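Local coordinates for protein glutamate--cysteine ligase GshA (Methylobacillus flagellatus KT, PDB 3K1T) that probably acts as a ligase joining glutamate to cysteine, the step that yields gamma-glutamylcysteine, at residues Pro5-Ala10 with Leu50-Phe55; Thr17-Leu22 with Ala394-Pro399; Val345-Asp350 with Gly355-Val360; Leu380-Pro385 with Asn400-Tyr405. All blocks are in the same frame, centred on the assembly; numbering follows the deposited sequence. Where two conformers were deposited one is given.

Contact 1. Residues Pro5-Ala10 with Leu50-Phe55; sequences PHLTTA and LRNAGF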
loop_
_atom_site.group_PDB
_atom_site.type_symbol
_atom_site.label_atom_id
_atom_site.label_comp_id
_atom_site.label_asym_id
_atom_site.label_seq_id
_atom_site.Cartn_x
_atom_site.Cartn_y
_atom_site.Cartn_z
ATOM N N PRO A 5 14.223 -20.005 -9.322
ATOM C CA PRO A 5 13.745 -21.346 -9.678
ATOM C C PRO A 5 13.161 -21.376 -11.079
ATOM O O PRO A 5 12.547 -20.400 -11.501
ATOM C CB PRO A 5 12.662 -21.632 -8.625
ATOM C CG PRO A 5 13.105 -20.783 -7.427
ATOM C CD PRO A 5 13.554 -19.502 -8.101
ATOM N N HIS A 6 13.326 -22.506 -11.761
ATOM C CA HIS A 6 12.667 -22.775 -13.041
ATOM C C HIS A 6 11.982 -24.127 -12.998
ATOM O O HIS A 6 12.461 -25.064 -12.335
ATOM C CB HIS A 6 13.706 -22.754 -14.188
ATOM C CG HIS A 6 14.337 -21.409 -14.374
ATOM N ND1 HIS A 6 13.650 -20.339 -14.899
ATOM C CD2 HIS A 6 15.540 -20.928 -13.976
ATOM C CE1 HIS A 6 14.424 -19.267 -14.865
ATOM N NE2 HIS A 6 15.585 -19.604 -14.324
ATOM N N LEU A 7 10.877 -24.248 -13.721
ATOM C CA LEU A 7 10.223 -25.537 -13.893
ATOM C C LEU A 7 11.085 -26.544 -14.644
ATOM O O LEU A 7 11.731 -26.213 -15.646
ATOM C CB LEU A 7 8.885 -25.359 -14.640
ATOM C CG LEU A 7 7.742 -24.663 -13.932
ATOM C CD1 LEU A 7 6.596 -24.340 -14.924
ATOM C CD2 LEU A 7 7.216 -25.527 -12.780
ATOM N N THR A 8 11.044 -27.793 -14.214
ATOM C CA THR A 8 11.795 -28.856 -14.874
ATOM C C THR A 8 10.838 -29.761 -15.645
ATOM O O THR A 8 11.102 -30.948 -15.864
ATOM C CB THR A 8 12.585 -29.696 -13.814
ATOM O OG1 THR A 8 11.669 -30.229 -12.856
ATOM C CG2 THR A 8 13.614 -28.859 -13.112
ATOM N N THR A 9 9.683 -29.230 -16.004
ATOM C CA THR A 9 8.728 -29.992 -16.779
ATOM C C THR A 9 8.358 -29.169 -18.006
ATOM O O THR A 9 8.268 -27.950 -17.927
ATOM C CB THR A 9 7.437 -30.299 -15.969
ATOM O OG1 THR A 9 6.529 -30.966 -16.837
ATOM C CG2 THR A 9 6.734 -29.004 -15.473
ATOM N N ALA A 10 8.139 -29.856 -19.115
ATOM C CA ALA A 10 7.627 -29.239 -20.359
ATOM C C ALA A 10 6.103 -29.305 -20.416
ATOM O O ALA A 10 5.489 -28.648 -21.226
ATOM C CB ALA A 10 8.239 -29.933 -21.591
ATOM N N LEU A 50 1.876 -22.343 -2.082
ATOM C CA LEU A 50 1.388 -22.876 -3.337
ATOM C C LEU A 50 2.326 -23.956 -3.881
ATOM O O LEU A 50 3.505 -23.992 -3.531
ATOM C CB LEU A 50 1.304 -21.770 -4.390
ATOM C CG LEU A 50 0.506 -20.495 -4.068
ATOM C CD1 LEU A 50 0.670 -19.489 -5.258
ATOM C CD2 LEU A 50 -0.972 -20.831 -3.768
ATOM N N ARG A 51 1.782 -24.795 -4.760
ATOM C CA ARG A 51 2.568 -25.679 -5.609
ATOM C C ARG A 51 2.175 -25.517 -7.073
ATOM O O ARG A 51 0.992 -25.543 -7.430
ATOM C CB ARG A 51 2.501 -27.133 -5.172
ATOM C CG ARG A 51 3.303 -27.381 -3.896
ATOM C CD ARG A 51 3.412 -28.869 -3.615
ATOM N NE ARG A 51 4.499 -29.129 -2.694
ATOM C CZ ARG A 51 4.942 -30.334 -2.378
ATOM N NH1 ARG A 51 4.353 -31.402 -2.875
ATOM N NH2 ARG A 51 5.982 -30.458 -1.537
ATOM N N ASN A 52 3.208 -25.311 -7.888
ATOM C CA ASN A 52 3.082 -25.214 -9.349
ATOM C C ASN A 52 3.567 -26.553 -9.943
ATOM O O ASN A 52 4.762 -26.867 -9.933
ATOM C CB ASN A 52 3.935 -24.045 -9.817
ATOM C CG ASN A 52 3.789 -23.771 -11.299
ATOM O OD1 ASN A 52 3.224 -24.578 -12.024
ATOM N ND2 ASN A 52 4.332 -22.648 -11.759
ATOM N N ALA A 53 2.617 -27.334 -10.435
ATOM C CA ALA A 53 2.851 -28.655 -11.010
ATOM C C ALA A 53 2.950 -28.570 -12.537
ATOM O O ALA A 53 3.114 -29.597 -13.211
ATOM C CB ALA A 53 1.683 -29.579 -10.606
ATOM N N GLY A 54 2.793 -27.368 -13.100
ATOM C CA GLY A 54 2.698 -27.219 -14.569
ATOM C C GLY A 54 1.326 -27.590 -15.110
ATOM O O GLY A 54 0.786 -26.906 -15.995
ATOM N N PHE A 55 0.762 -28.687 -14.599
ATOM C CA PHE A 55 -0.610 -29.079 -14.941
ATOM C C PHE A 55 -1.682 -28.599 -13.935
ATOM O O PHE A 55 -2.900 -28.852 -14.117
ATOM C CB PHE A 55 -0.673 -30.600 -15.147
ATOM C CG PHE A 55 -0.304 -31.412 -13.944
ATOM C CD1 PHE A 55 -1.207 -31.564 -12.886
ATOM C CD2 PHE A 55 0.912 -32.064 -13.880
ATOM C CE1 PHE A 55 -0.889 -32.330 -11.782
ATOM C CE2 PHE A 55 1.240 -32.841 -12.768
ATOM C CZ PHE A 55 0.340 -32.988 -11.733
HETATM O O HOH W 1 3.815 -30.921 -15.459
#
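L7 reaches across to N52 with one branch of its side chain: CD2 lies 4.0 Å from the backbone O of N52 and 4.1 Å from its CG, the two side chains crossing at about a right angle. Further along, T9 points its methyl at the chain opposite, CG2 coming 4.3 Å from the carbonyl O of A53. One water joins the two sides, accepting from T9 OG1 at 3.0 Å and donating to A53 O at 2.7 Å; the same hydroxyl is also hydrogen-bonded to the backbone N of L11. What shapes the receiving side is N52. With its CG anti to the backbone N (chi1 -175°), the amide turns so that OD1 accepts the N-H of G54 at 3.0 Å, while ND2 is hydrogen-bonded to Y405 OH. Both ends of this buried amide are therefore engaged, which fixes its flip. G54 has a positive phi, and a CB on it would fall only 3.1 Å from T9 CG2, so the close approach of T9 relies on the bare backbone. The N52-G54 bond defines an Asx turn, set where strand 45-52 leaves the antiparallel sheet before strand 57-63 pairs with it.

Contact 2. Residues Thr17-Leu22 with Ala394-Pro399; sequences TLEKRL and APDAAP
E19 leaves the helix with CG beside its backbone N (chi1 -71°) and an extended chain, which carries its carboxylate out to D396, whose own CG stands anti to the backbone N (chi1 -158°). The two carboxyl groups cross obliquely with their planes 38° apart, and E19 OE2 comes to 2.6 Å from D396 OD1. D396 OD1 also forms a salt bridge with R401 NE, and E19 packs against the same arginine, which probably helps to balance the negative charge gathered there. Next to them the carbonyl O of P395 lies alongside the E19 chain, 3.1 Å from E19 CD. The proline ring supplies the apolar part of the contact: P395 CB rests 3.9 Å from E19 CB, and P395 CG meets K20 CG at 3.7 Å, so that the ring lies against CB of E19 and CG of K20, successive residues of the helix. This geometry depends on a tight turn, closed by a 3.0 Å hydrogen bond from A397 N to A394 O, while that same carbonyl also receives N400 ND2. What results is a type I beta turn from A394 to A397, ending on the N-cap residue of helix 398-421 and packed through its proline and aspartate onto the flank of helix 13-23.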
loop_
_atom_site.group_PDB
_atom_site.type_symbol
_atom_site.label_atom_id
_atom_site.label_comp_id
_atom_site.label_asym_id
_atom_site.label_seq_id
_atom_site.Cartn_x
_atom_site.Cartn_y
_atom_site.Cartn_z
ATOM N N THR A 17 -2.761 -21.980 -19.770
ATOM C CA THR A 17 -4.181 -21.716 -19.976
ATOM C C THR A 17 -4.735 -20.850 -18.831
ATOM O O THR A 17 -5.455 -19.890 -19.054
ATOM C CB THR A 17 -4.995 -23.020 -20.076
ATOM O OG1 THR A 17 -4.522 -23.780 -21.196
ATOM C CG2 THR A 17 -6.522 -22.723 -20.229
ATOM N N LEU A 18 -4.446 -21.240 -17.606
ATOM C CA LEU A 18 -4.814 -20.410 -16.444
ATOM C C LEU A 18 -4.288 -18.994 -16.554
ATOM O O LEU A 18 -5.052 -18.024 -16.357
ATOM C CB LEU A 18 -4.332 -21.062 -15.168
ATOM C CG LEU A 18 -4.473 -20.243 -13.869
ATOM C CD1 LEU A 18 -5.915 -19.903 -13.552
ATOM C CD2 LEU A 18 -3.817 -21.008 -12.706
ATOM N N GLU A 19 -2.989 -18.852 -16.832
ATOM C CA GLU A 19 -2.393 -17.525 -16.988
ATOM C C GLU A 19 -3.106 -16.698 -18.066
ATOM O O GLU A 19 -3.400 -15.523 -17.834
ATOM C CB GLU A 19 -0.896 -17.623 -17.282
ATOM C CG GLU A 19 -0.091 -18.072 -16.082
ATOM C CD GLU A 19 1.332 -18.557 -16.407
ATOM O OE1 GLU A 19 1.567 -19.037 -17.532
ATOM O OE2 GLU A 19 2.213 -18.458 -15.495
ATOM N N LYS A 20 -3.389 -17.311 -19.215
ATOM C CA LYS A 20 -4.121 -16.628 -20.278
ATOM C C LYS A 20 -5.511 -16.179 -19.820
ATOM O O LYS A 20 -5.909 -15.059 -20.115
ATOM C CB LYS A 20 -4.259 -17.506 -21.534
ATOM C CG LYS A 20 -2.944 -17.721 -22.239
ATOM C CD LYS A 20 -3.096 -18.423 -23.598
ATOM C CE LYS A 20 -3.059 -19.928 -23.512
ATOM N NZ LYS A 20 -2.890 -20.441 -24.945
ATOM N N ARG A 21 -6.242 -17.043 -19.115
ATOM C CA ARG A 21 -7.569 -16.664 -18.615
ATOM C C ARG A 21 -7.479 -15.474 -17.639
ATOM O O ARG A 21 -8.301 -14.543 -17.712
ATOM C CB ARG A 21 -8.273 -17.864 -17.950
ATOM C CG ARG A 21 -8.638 -19.012 -18.912
ATOM C CD ARG A 21 -9.758 -18.699 -19.924
ATOM N NE ARG A 21 -10.066 -19.955 -20.606
ATOM C CZ ARG A 21 -9.329 -20.496 -21.590
ATOM N NH1 ARG A 21 -8.253 -19.869 -22.063
ATOM N NH2 ARG A 21 -9.650 -21.686 -22.100
ATOM N N LEU A 22 -6.485 -15.490 -16.732
ATOM C CA LEU A 22 -6.305 -14.396 -15.762
ATOM C C LEU A 22 -5.977 -13.081 -16.481
ATOM O O LEU A 22 -6.515 -12.011 -16.143
ATOM C CB LEU A 22 -5.199 -14.713 -14.736
ATOM C CG LEU A 22 -5.372 -15.941 -13.847
ATOM C CD1 LEU A 22 -4.055 -16.144 -13.009
ATOM C CD2 LEU A 22 -6.625 -15.812 -12.945
ATOM N N ALA A 394 3.979 -12.427 -22.615
ATOM C CA ALA A 394 3.944 -13.898 -22.577
ATOM C C ALA A 394 3.206 -14.336 -21.296
ATOM O O ALA A 394 3.464 -13.803 -20.219
ATOM C CB ALA A 394 5.364 -14.515 -22.626
ATOM N N PRO A 395 2.281 -15.287 -21.417
ATOM C CA PRO A 395 1.501 -15.672 -20.248
ATOM C C PRO A 395 2.352 -16.168 -19.067
ATOM O O PRO A 395 1.974 -15.926 -17.923
ATOM C CB PRO A 395 0.590 -16.778 -20.770
ATOM C CG PRO A 395 0.585 -16.648 -22.274
ATOM C CD PRO A 395 1.793 -15.897 -22.665
ATOM N N ASP A 396 3.487 -16.829 -19.342
ATOM C CA ASP A 396 4.390 -17.283 -18.272
ATOM C C ASP A 396 5.635 -16.410 -18.072
ATOM O O ASP A 396 6.577 -16.830 -17.415
ATOM C CB ASP A 396 4.802 -18.759 -18.476
ATOM C CG ASP A 396 5.265 -19.433 -17.168
ATOM O OD1 ASP A 396 4.655 -19.157 -16.086
ATOM O OD2 ASP A 396 6.254 -20.239 -17.219
ATOM N N ALA A 397 5.617 -15.170 -18.557
ATOM C CA ALA A 397 6.626 -14.205 -18.169
ATOM C C ALA A 397 6.583 -14.066 -16.628
ATOM O O ALA A 397 5.522 -14.234 -16.008
ATOM C CB ALA A 397 6.379 -12.836 -18.836
ATOM N N ALA A 398 7.708 -13.718 -16.026
ATOM C CA ALA A 398 7.802 -13.678 -14.561
ATOM C C ALA A 398 6.710 -12.847 -13.864
ATOM O O ALA A 398 6.080 -13.337 -12.921
ATOM C CB ALA A 398 9.221 -13.221 -14.087
ATOM N N PRO A 399 6.450 -11.623 -14.337
ATOM C CA PRO A 399 5.390 -10.837 -13.688
ATOM C C PRO A 399 4.000 -11.456 -13.828
ATOM O O PRO A 399 3.123 -11.190 -13.000
ATOM C CB PRO A 399 5.417 -9.497 -14.406
ATOM C CG PRO A 399 6.680 -9.492 -15.243
ATOM C CD PRO A 399 7.166 -10.873 -15.390
#

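Contact 3. Residues Val345-Asp350 with Gly355-Val360; sequences VIYMMD and GGFYRV. With SO4 (sulfate ion), chain B.
V345 and F357 form a hydrogen-bonded antiparallel pair, V345 N to F357 O 2.8 Å and F357 N to V345 O 3.0 Å, in strands whose axes run at 159°, and a bond of 2.8 Å from Y347 N to G355 O continues the pairing. V345 sets its CB over the centre of the F357 ring face, a CH-pi contact 4.2 Å from the centroid. On the same side of the sheet the Y347 and F357 rings meet obliquely, Y347 CE1 at 3.5 Å from F357 CE1. The absence of a CB on G356 allows a close approach, G356 CA to V345 O 3.1 Å, a CA-H...O contact. R359, its aliphatic chain stretched out as far as NE, presents the edge of its guanidinium to a sulfate, with NH2 2.9 Å from O1 in a fairly straight bond; Y347 OH adds a weak one to O2. D49 forms a salt bridge with the same NH2, and S47, N63 and G67 also bind the ion. A leucine in place of R359 would probably leave both D49 and the sulfate without this positive partner. The sulfate, probably from the crystallisation liquor, marks an anion-binding pocket that could perhaps take a phosphate or carboxylate.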
loop_
_atom_site.group_PDB
_atom_site.type_symbol
_atom_site.label_atom_id
_atom_site.label_comp_id
_atom_site.label_asym_id
_atom_site.label_seq_id
_atom_site.Cartn_x
_atom_site.Cartn_y
_atom_site.Cartn_z
ATOM N N VAL A 345 5.786 -19.334 -1.136
ATOM C CA VAL A 345 4.951 -18.871 -0.024
ATOM C C VAL A 345 4.611 -17.394 -0.285
ATOM O O VAL A 345 5.534 -16.588 -0.426
ATOM C CB VAL A 345 5.733 -18.935 1.309
ATOM C CG1 VAL A 345 4.802 -18.602 2.499
ATOM C CG2 VAL A 345 6.420 -20.285 1.491
ATOM N N ILE A 346 3.331 -17.053 -0.349
ATOM C CA ILE A 346 2.869 -15.724 -0.664
ATOM C C ILE A 346 2.357 -15.055 0.626
ATOM O O ILE A 346 1.503 -15.625 1.321
ATOM C CB ILE A 346 1.704 -15.760 -1.707
ATOM C CG1 ILE A 346 2.046 -16.616 -2.948
ATOM C CG2 ILE A 346 1.256 -14.296 -2.065
ATOM C CD1 ILE A 346 3.281 -16.329 -3.569
ATOM N N TYR A 347 2.880 -13.871 0.933
ATOM C CA TYR A 347 2.502 -13.077 2.123
ATOM C C TYR A 347 1.498 -11.965 1.776
ATOM O O TYR A 347 1.661 -11.233 0.767
ATOM C CB TYR A 347 3.763 -12.458 2.761
ATOM C CG TYR A 347 4.404 -13.349 3.781
ATOM C CD1 TYR A 347 4.740 -14.681 3.468
ATOM C CD2 TYR A 347 4.640 -12.901 5.072
ATOM C CE1 TYR A 347 5.287 -15.517 4.421
ATOM C CE2 TYR A 347 5.215 -13.725 6.031
ATOM C CZ TYR A 347 5.514 -15.039 5.707
ATOM O OH TYR A 347 6.021 -15.873 6.669
HETATM N N MSE A 348 0.491 -11.825 2.631
HETATM C CA MSE A 348 -0.529 -10.814 2.540
HETATM C C MSE A 348 -0.711 -10.110 3.864
HETATM O O MSE A 348 -0.556 -10.729 4.918
HETATM C CB MSE A 348 -1.850 -11.418 2.074
HETATM C CG MSE A 348 -1.776 -11.806 0.562
HETATM SE SE MSE A 348 -2.915 -13.320 0.110
HETATM C CE MSE A 348 -2.004 -14.651 1.188
HETATM N N MSE A 349 -0.999 -8.815 3.795
HETATM C CA MSE A 349 -1.500 -8.040 4.932
HETATM C C MSE A 349 -2.764 -7.328 4.483
HETATM O O MSE A 349 -2.836 -6.814 3.348
HETATM C CB MSE A 349 -0.416 -7.082 5.449
HETATM C CG MSE A 349 0.829 -7.841 5.845
HETATM SE SE MSE A 349 2.115 -6.695 6.822
HETATM C CE MSE A 349 1.242 -6.900 8.533
ATOM N N ASP A 350 -3.799 -7.371 5.311
ATOM C CA ASP A 350 -5.162 -7.058 4.843
ATOM C C ASP A 350 -5.363 -7.909 3.572
ATOM O O ASP A 350 -4.906 -9.071 3.535
ATOM C CB ASP A 350 -5.389 -5.544 4.625
ATOM C CG ASP A 350 -6.854 -5.210 4.317
ATOM O OD1 ASP A 350 -7.704 -5.618 5.084
ATOM O OD2 ASP A 350 -7.161 -4.585 3.306
ATOM N N GLY A 355 4.507 -9.721 -0.868
ATOM C CA GLY A 355 5.741 -10.400 -1.260
ATOM C C GLY A 355 5.683 -11.860 -0.871
ATOM O O GLY A 355 4.615 -12.457 -0.831
ATOM N N GLY A 356 6.845 -12.422 -0.561
ATOM C CA GLY A 356 6.966 -13.811 -0.157
ATOM C C GLY A 356 8.342 -14.374 -0.406
ATOM O O GLY A 356 9.311 -13.611 -0.597
ATOM N N PHE A 357 8.440 -15.701 -0.382
ATOM C CA PHE A 357 9.698 -16.362 -0.551
ATOM C C PHE A 357 9.487 -17.788 -1.006
ATOM O O PHE A 357 8.414 -18.324 -0.847
ATOM C CB PHE A 357 10.542 -16.300 0.748
ATOM C CG PHE A 357 9.899 -16.953 1.936
ATOM C CD1 PHE A 357 9.076 -16.214 2.790
ATOM C CD2 PHE A 357 10.143 -18.275 2.227
ATOM C CE1 PHE A 357 8.505 -16.793 3.899
ATOM C CE2 PHE A 357 9.564 -18.903 3.342
ATOM C CZ PHE A 357 8.723 -18.156 4.181
ATOM N N TYR A 358 10.517 -18.384 -1.611
ATOM C CA TYR A 358 10.518 -19.822 -1.864
ATOM C C TYR A 358 11.093 -20.623 -0.693
ATOM O O TYR A 358 12.089 -20.218 -0.094
ATOM C CB TYR A 358 11.374 -20.136 -3.076
ATOM C CG TYR A 358 10.736 -19.843 -4.422
ATOM C CD1 TYR A 358 9.872 -20.751 -4.988
ATOM C CD2 TYR A 358 11.041 -18.676 -5.137
ATOM C CE1 TYR A 358 9.331 -20.537 -6.253
ATOM C CE2 TYR A 358 10.490 -18.457 -6.431
ATOM C CZ TYR A 358 9.644 -19.398 -6.963
ATOM O OH TYR A 358 9.097 -19.214 -8.235
ATOM N N ARG A 359 10.499 -21.777 -0.433
ATOM C CA ARG A 359 11.109 -22.797 0.421
ATOM C C ARG A 359 11.923 -23.701 -0.507
ATOM O O ARG A 359 11.344 -24.419 -1.321
ATOM C CB ARG A 359 10.059 -23.640 1.127
ATOM C CG ARG A 359 9.034 -22.856 1.986
ATOM C CD ARG A 359 8.041 -23.801 2.643
ATOM N NE ARG A 359 6.843 -23.087 3.111
ATOM C CZ ARG A 359 6.794 -22.291 4.182
ATOM N NH1 ARG A 359 7.852 -22.160 4.963
ATOM N NH2 ARG A 359 5.668 -21.634 4.488
ATOM N N VAL A 360 13.240 -23.660 -0.350
ATOM C CA VAL A 360 14.160 -24.418 -1.169
ATOM C C VAL A 360 14.562 -25.621 -0.330
ATOM O O VAL A 360 15.229 -25.489 0.711
ATOM C CB VAL A 360 15.378 -23.558 -1.626
ATOM C CG1 VAL A 360 16.401 -24.399 -2.500
ATOM C CG2 VAL A 360 14.947 -22.287 -2.385
HETATM S S SO4 B . 4.966 -19.357 7.268
HETATM O O1 SO4 B . 6.198 -19.713 6.603
HETATM O O2 SO4 B . 4.688 -18.119 6.610
HETATM O O3 SO4 B . 3.909 -20.308 7.011
HETATM O O4 SO4 B . 5.182 -19.176 8.721
#

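Contact 4. Residues Leu380-Pro385 with Asn400-Tyr405; sequences LTFETP and NRFYAY
F402 turns its ring edge-on to F382, the planes 75° apart and the centroids separated by 5.0 Å in an edge-to-face (T-shaped) pair. The corner doing the touching is F402 CE2, which stands over the centre of the F382 ring, 3.8 Å from F382 CD2 and about equally far from the other ring carbons. F402 is itself held between two layers. T384 lies over one of its faces, CB at 3.9 Å from F402 CD1, while over the opposite face comes Y405 CD2, one turn further along the same helix. The root of the side chain is covered too, for P385 O lies 3.5 Å from F402 CB. CG lies beside the backbone N (chi1 -81°), which sends the ring off the helix between T384 and Y405. An alanine in place of F402 would probably open a gap between T384 and Y405 and deprive the F382 face of the edge that rests on it. Y405 is steadied in turn by R401, whose CG lies over the tyrosine ring and whose NH1 donates to Y405 OH at 3.3 Å. Y358 presents a further aromatic group to both phenylalanines, and P385 also packs on P78 of the second subunit. The aromatic cluster of F382, F402, Y405 and Y358 packs helix 398-421 onto strands 340-349 and 352-361 and the loop that follows strand 377-381.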
loop_
_atom_site.group_PDB
_atom_site.type_symbol
_atom_site.label_atom_id
_atom_site.label_comp_id
_atom_site.label_asym_id
_atom_site.label_seq_id
_atom_site.Cartn_x
_atom_site.Cartn_y
_atom_site.Cartn_z
ATOM N N LEU A 380 14.386 -18.389 -0.019
ATOM C CA LEU A 380 14.959 -17.635 -1.118
ATOM C C LEU A 380 13.952 -16.571 -1.472
ATOM O O LEU A 380 12.834 -16.873 -1.871
ATOM C CB LEU A 380 15.168 -18.521 -2.336
ATOM C CG LEU A 380 15.707 -17.812 -3.571
ATOM C CD1 LEU A 380 17.183 -17.394 -3.386
ATOM C CD2 LEU A 380 15.504 -18.763 -4.781
ATOM N N THR A 381 14.320 -15.313 -1.296
ATOM C CA THR A 381 13.325 -14.255 -1.406
ATOM C C THR A 381 12.892 -14.041 -2.866
ATOM O O THR A 381 13.633 -14.325 -3.807
ATOM C CB THR A 381 13.821 -12.930 -0.723
ATOM O OG1 THR A 381 12.676 -12.122 -0.380
ATOM C CG2 THR A 381 14.758 -12.168 -1.649
ATOM N N PHE A 382 11.629 -13.659 -3.028
ATOM C CA PHE A 382 11.031 -13.367 -4.338
ATOM C C PHE A 382 11.708 -12.145 -4.925
ATOM O O PHE A 382 11.934 -11.171 -4.219
ATOM C CB PHE A 382 9.552 -13.010 -4.187
ATOM C CG PHE A 382 8.633 -14.162 -3.972
ATOM C CD1 PHE A 382 9.073 -15.499 -3.983
ATOM C CD2 PHE A 382 7.301 -13.912 -3.761
ATOM C CE1 PHE A 382 8.186 -16.525 -3.806
ATOM C CE2 PHE A 382 6.411 -14.935 -3.569
ATOM C CZ PHE A 382 6.853 -16.255 -3.571
ATOM N N GLU A 383 11.976 -12.194 -6.214
ATOM C CA GLU A 383 12.530 -11.079 -6.969
ATOM C C GLU A 383 11.448 -10.292 -7.765
ATOM O O GLU A 383 11.672 -9.153 -8.160
ATOM C CB GLU A 383 13.580 -11.639 -7.927
ATOM C CG GLU A 383 14.810 -12.286 -7.234
ATOM C CD GLU A 383 15.671 -11.266 -6.489
ATOM O OE1 GLU A 383 15.970 -10.236 -7.125
ATOM O OE2 GLU A 383 16.092 -11.510 -5.314
ATOM N N THR A 384 10.275 -10.861 -7.953
ATOM C CA THR A 384 9.267 -10.284 -8.844
ATOM C C THR A 384 8.042 -9.927 -8.025
ATOM O O THR A 384 7.613 -10.735 -7.208
ATOM C CB THR A 384 8.883 -11.327 -9.946
ATOM O OG1 THR A 384 10.054 -11.795 -10.630
ATOM C CG2 THR A 384 7.883 -10.763 -10.976
ATOM N N PRO A 385 7.443 -8.741 -8.245
ATOM C CA PRO A 385 6.173 -8.406 -7.598
ATOM C C PRO A 385 5.028 -9.257 -8.127
ATOM O O PRO A 385 5.094 -9.723 -9.260
ATOM C CB PRO A 385 5.930 -6.947 -8.026
ATOM C CG PRO A 385 7.208 -6.441 -8.498
ATOM C CD PRO A 385 7.955 -7.626 -9.051
ATOM N N ASN A 400 3.809 -12.256 -14.850
ATOM C CA ASN A 400 2.534 -12.935 -15.081
ATOM C C ASN A 400 2.385 -14.237 -14.279
ATOM O O ASN A 400 1.298 -14.513 -13.727
ATOM C CB ASN A 400 2.318 -13.119 -16.591
ATOM C CG ASN A 400 2.078 -11.825 -17.294
ATOM O OD1 ASN A 400 1.610 -10.854 -16.688
ATOM N ND2 ASN A 400 2.357 -11.786 -18.600
ATOM N N ARG A 401 3.490 -14.985 -14.138
ATOM C CA ARG A 401 3.543 -16.100 -13.224
ATOM C C ARG A 401 3.223 -15.619 -11.804
ATOM O O ARG A 401 2.403 -16.241 -11.086
ATOM C CB ARG A 401 4.933 -16.756 -13.273
ATOM C CG ARG A 401 5.192 -17.838 -12.164
ATOM C CD ARG A 401 4.735 -19.197 -12.554
ATOM N NE ARG A 401 5.548 -19.779 -13.635
ATOM C CZ ARG A 401 6.681 -20.449 -13.503
ATOM N NH1 ARG A 401 7.207 -20.672 -12.311
ATOM N NH2 ARG A 401 7.311 -20.897 -14.591
ATOM N N PHE A 402 3.873 -14.527 -11.387
ATOM C CA PHE A 402 3.692 -14.027 -10.012
ATOM C C PHE A 402 2.335 -13.391 -9.783
ATOM O O PHE A 402 1.781 -13.497 -8.683
ATOM C CB PHE A 402 4.926 -13.188 -9.544
ATOM C CG PHE A 402 6.032 -14.066 -9.078
ATOM C CD1 PHE A 402 6.886 -14.684 -9.996
ATOM C CD2 PHE A 402 6.141 -14.413 -7.750
ATOM C CE1 PHE A 402 7.856 -15.559 -9.591
ATOM C CE2 PHE A 402 7.130 -15.293 -7.331
ATOM C CZ PHE A 402 7.973 -15.877 -8.256
ATOM N N TYR A 403 1.754 -12.787 -10.829
ATOM C CA TYR A 403 0.374 -12.335 -10.758
ATOM C C TYR A 403 -0.553 -13.532 -10.477
ATOM O O TYR A 403 -1.443 -13.446 -9.585
ATOM C CB TYR A 403 -0.085 -11.553 -12.011
ATOM C CG TYR A 403 -1.527 -11.117 -11.931
ATOM C CD1 TYR A 403 -1.937 -10.158 -11.007
ATOM C CD2 TYR A 403 -2.499 -11.655 -12.779
ATOM C CE1 TYR A 403 -3.251 -9.751 -10.912
ATOM C CE2 TYR A 403 -3.858 -11.253 -12.674
ATOM C CZ TYR A 403 -4.223 -10.306 -11.729
ATOM O OH TYR A 403 -5.554 -9.896 -11.613
ATOM N N ALA A 404 -0.351 -14.632 -11.215
ATOM C CA ALA A 404 -1.130 -15.845 -10.990
ATOM C C ALA A 404 -0.933 -16.385 -9.561
ATOM O O ALA A 404 -1.903 -16.764 -8.915
ATOM C CB ALA A 404 -0.814 -16.949 -12.048
ATOM N N TYR A 405 0.297 -16.381 -9.057
ATOM C CA TYR A 405 0.528 -16.796 -7.665
ATOM C C TYR A 405 -0.299 -15.922 -6.696
ATOM O O TYR A 405 -0.915 -16.431 -5.733
ATOM C CB TYR A 405 2.014 -16.710 -7.289
ATOM C CG TYR A 405 2.920 -17.773 -7.889
ATOM C CD1 TYR A 405 2.437 -18.726 -8.758
ATOM C CD2 TYR A 405 4.281 -17.814 -7.578
ATOM C CE1 TYR A 405 3.295 -19.716 -9.302
ATOM C CE2 TYR A 405 5.133 -18.793 -8.118
ATOM C CZ TYR A 405 4.625 -19.744 -8.973
ATOM O OH TYR A 405 5.441 -20.722 -9.528
#

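From the N terminus, contact 1 closes the first loop, bringing strand 6-7 and the residues after it back to the end of strand 45-52. Before it closes, helix 13-23 opens contact 2, a far longer loop that ends only at residues 394-399, so contacts 1 and 2 cross. Contact 3, a short beta hairpin, is nested inside that long loop. Contact 4 opens at 380-385, still within it, and closes at 400-405 just beyond, so it crosses contact 2 as well. Contacts 1, 3 and 4 follow one another in series and all reach the same antiparallel sheet; contact 2 ties the turn leading into helix 398-421 to helix 13-23, and contact 4 packs that helix on the loop after strand 377-381.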